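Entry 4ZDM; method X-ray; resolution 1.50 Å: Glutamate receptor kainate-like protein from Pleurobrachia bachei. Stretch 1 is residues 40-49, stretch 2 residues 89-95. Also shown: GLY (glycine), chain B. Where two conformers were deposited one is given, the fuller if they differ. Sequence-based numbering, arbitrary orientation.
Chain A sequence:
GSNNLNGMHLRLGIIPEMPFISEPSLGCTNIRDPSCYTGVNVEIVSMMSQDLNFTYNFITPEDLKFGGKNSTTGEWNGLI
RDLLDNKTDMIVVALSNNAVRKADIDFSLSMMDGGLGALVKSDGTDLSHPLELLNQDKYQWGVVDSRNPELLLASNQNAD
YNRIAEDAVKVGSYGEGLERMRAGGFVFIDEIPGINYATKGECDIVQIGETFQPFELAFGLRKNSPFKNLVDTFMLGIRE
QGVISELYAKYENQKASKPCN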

# COMPACT_ATOMS: atom_id res chain seq x y z
N VAL A 40 9.86 -12.73 17.46
CA VAL A 40 8.90 -12.24 18.46
C VAL A 40 7.84 -11.38 17.81
O VAL A 40 6.62 -11.55 18.02
N ASN A 41 8.28 -10.43 17.02
CA ASN A 41 7.36 -9.42 16.50
C ASN A 41 6.52 -9.98 15.34
O ASN A 41 5.40 -9.52 15.12
N VAL A 42 7.07 -10.95 14.59
CA VAL A 42 6.34 -11.63 13.55
C VAL A 42 5.17 -12.37 14.18
O VAL A 42 4.06 -12.33 13.67
N GLU A 43 5.42 -13.03 15.32
CA GLU A 43 4.34 -13.70 16.01
C GLU A 43 3.33 -12.72 16.63
O GLU A 43 2.10 -12.93 16.55
N ILE A 44 3.80 -11.60 17.17
CA ILE A 44 2.89 -10.57 17.66
C ILE A 44 1.96 -10.10 16.55
O ILE A 44 0.75 -9.96 16.73
N VAL A 45 2.52 -9.81 15.39
CA VAL A 45 1.73 -9.33 14.28
C VAL A 45 0.72 -10.38 13.81
O VAL A 45 -0.41 -10.02 13.45
N SER A 46 1.12 -11.64 13.73
CA SER A 46 0.18 -12.68 13.35
C SER A 46 -1.01 -12.73 14.29
O SER A 46 -2.17 -12.77 13.83
N MET A 47 -0.77 -12.69 15.59
CA MET A 47 -1.86 -12.69 16.54
C MET A 47 -2.70 -11.42 16.45
O MET A 47 -3.93 -11.45 16.57
N MET A 48 -2.05 -10.28 16.23
CA MET A 48 -2.77 -9.02 16.09
C MET A 48 -3.67 -9.02 14.87
O MET A 48 -4.79 -8.52 14.94
N SER A 49 -3.19 -9.55 13.77
CA SER A 49 -3.99 -9.57 12.57
C SER A 49 -5.25 -10.39 12.76
O SER A 49 -6.32 -10.05 12.26
N ASP A 89 2.09 1.31 6.48
CA ASP A 89 1.06 1.83 7.39
C ASP A 89 1.41 1.70 8.87
O ASP A 89 0.83 2.42 9.71
N MET A 90 2.35 0.82 9.22
CA MET A 90 2.78 0.66 10.58
C MET A 90 4.15 0.02 10.57
O MET A 90 4.39 -0.85 9.73
N ILE A 91 5.02 0.45 11.46
CA ILE A 91 6.36 -0.12 11.60
C ILE A 91 6.32 -1.14 12.70
O ILE A 91 5.88 -0.82 13.80
N VAL A 92 6.78 -2.37 12.43
CA VAL A 92 6.64 -3.47 13.40
C VAL A 92 7.95 -4.10 13.82
O VAL A 92 7.92 -5.19 14.42
N VAL A 93 9.06 -3.42 13.63
CA VAL A 93 10.28 -3.71 14.39
C VAL A 93 10.05 -3.29 15.83
O VAL A 93 8.99 -2.71 16.16
N ALA A 94 11.02 -3.55 16.70
CA ALA A 94 11.03 -2.96 18.02
C ALA A 94 11.59 -1.57 17.84
O ALA A 94 12.81 -1.31 17.83
N LEU A 95 10.66 -0.65 17.59
CA LEU A 95 11.04 0.72 17.24
C LEU A 95 11.15 1.56 18.48
O LEU A 95 10.18 1.70 19.26

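The most unusual feature of this contact is that its one hydrogen bond runs from a buried side-chain amide to the backbone of the other stretch, just before the chain turns a corner at Val 93. Asn 41 sits in the first turn of helix 40-49. Asn 41 ND2 donates to the O of Val 92 at 2.9 Å, and the N-H...acceptor angle of 168° makes the bond nearly straight. The other side-chain pairs are apolar, and the whole contact is small: 217 Å² is buried, both sides summed.

The helix and strand 90-92 run at 134° to each other, closer to antiparallel than to parallel. Their axes come no nearer than 10.3 Å, and the side chains make the contact across that gap. Three helix residues point their CA-to-CB bonds toward the other stretch: Asn 41, Val 45 and Met 48. They are spaced four and three residues apart, which places them along one side of the helix. From the strand, Met 90 and Val 92 point toward the helix. Ile 91, between them, is out of reach, as the alternation of a strand predicts.

Asn 41 is the most covered residue, losing 60 Å² to the other stretch. Its chi1 is m (-67°) and its chi2 is 25°. This conformation carries the amide to the corner at Val 93. There ND2 of Asn 41 lies 3.2 Å from the C of Val 93 and 3.3 Å from the N of Ala 94. The latter pair is no hydrogen bond, because both nitrogens are donors. The O of Val 93 is 3.5 Å from ND2 of Asn 41, but the angle is poor. The amide therefore packs against the peptide after Val 93 while bonding to the carbonyl before it. ND2 of Asn 41 also lies 4.2 Å from the CB of Ala 94, which points sideways. Val 93 itself, rotamer m, points away from the helix.

One turn further along the helix, Val 45 adopts t. CG2 of Val 45 meets the CB of Val 92 at 3.8 Å. Val 92, rotamer m, thus takes part twice: its carbonyl accepts from Asn 41, and its side chain packs on Val 45. The last pair is two methionines. Met 48 is extended through chi1 and chi2, both t, with chi3 m. Met 90 is also t, t, but ends with chi3 p. The SD of Met 48 lies 4.1 Å from the CE of Met 90, an apolar contact of thioether and methyl.

Other helix side chains take no part. Glu 43 is out of reach, and its carboxylate is hydrogen-bonded elsewhere in the structure. Ser 49, rotamer p, turns its OG back to the O of Ser 46 at 2.8 Å.

The bound glycine lies by the second strand. The glycine N donates to the O of Ala 94 at 2.7 Å, and the glycine OXT is 3.6 Å from the CA of Leu 95. Ala 94 thus lies next to both the Asn 41 amide and the ligand.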

# COMPACT_ATOMS: atom_id res chain seq x y z
CB VAL A 40 9.63 -11.45 19.57
CG1 VAL A 40 8.62 -10.77 20.49
CG2 VAL A 40 10.57 -12.34 20.35
CB ASN A 41 8.10 -8.18 16.03
CG ASN A 41 8.75 -7.40 17.14
OD1 ASN A 41 9.08 -7.94 18.20
ND2 ASN A 41 9.02 -6.13 16.88
CB VAL A 42 7.30 -12.58 12.77
CG1 VAL A 42 6.54 -13.40 11.78
CG2 VAL A 42 8.36 -11.73 12.10
CB GLU A 43 4.88 -14.66 17.08
CG GLU A 43 5.68 -15.79 16.44
CD GLU A 43 5.89 -16.99 17.37
OE1 GLU A 43 7.03 -17.48 17.34
OE2 GLU A 43 4.91 -17.42 18.01
CB ILE A 44 3.64 -9.39 18.28
CG1 ILE A 44 4.30 -9.80 19.58
CG2 ILE A 44 2.73 -8.16 18.49
CD1 ILE A 44 5.20 -8.74 20.20
CB VAL A 45 2.65 -8.85 13.11
CG1 VAL A 45 1.87 -8.68 11.81
CG2 VAL A 45 3.35 -7.55 13.51
CB SER A 46 0.90 -14.00 13.29
OG SER A 46 -0.03 -15.03 12.99
CB MET A 47 -1.32 -12.87 17.97
CG MET A 47 -0.65 -14.17 18.20
SD MET A 47 -0.16 -14.37 19.94
CE MET A 47 0.39 -12.69 20.33
CB MET A 48 -1.74 -7.88 16.03
CG MET A 48 -2.34 -6.52 16.07
SD MET A 48 -1.14 -5.18 15.83
CE MET A 48 -0.37 -5.14 17.42
CB SER A 49 -3.17 -10.10 11.41
OG SER A 49 -3.02 -11.52 11.52
CB ASP A 89 -0.24 1.10 7.12
CG ASP A 89 -0.66 1.22 5.70
OD1 ASP A 89 -0.89 2.37 5.22
OD2 ASP A 89 -0.73 0.20 4.98
CB MET A 90 1.75 -0.19 11.40
CG MET A 90 2.12 -0.36 12.83
SD MET A 90 0.74 -0.93 13.88
CE MET A 90 0.41 -2.49 13.18
CB ILE A 91 7.36 0.97 11.91
CG1 ILE A 91 7.45 1.98 10.78
CG2 ILE A 91 8.72 0.36 12.26
CD1 ILE A 91 8.22 3.27 11.16
CB VAL A 92 5.62 -4.52 12.88
CG1 VAL A 92 4.24 -3.86 12.65
CG2 VAL A 92 6.12 -5.23 11.63
CB VAL A 93 11.50 -3.01 13.83
CG1 VAL A 93 11.75 -3.42 12.35
CG2 VAL A 93 11.45 -1.48 13.96
CB ALA A 94 11.87 -3.81 18.99
CB LEU A 95 10.03 1.34 16.28
CG LEU A 95 10.49 2.60 15.58
CD1 LEU A 95 11.60 2.34 14.57
CD2 LEU A 95 9.32 3.32 14.90
N GLY B . 15.44 -0.57 17.74
CA GLY B . 16.31 0.32 16.93
C GLY B . 15.69 1.61 16.53
O GLY B . 16.35 2.49 15.96
OXT GLY B . 14.46 1.82 16.75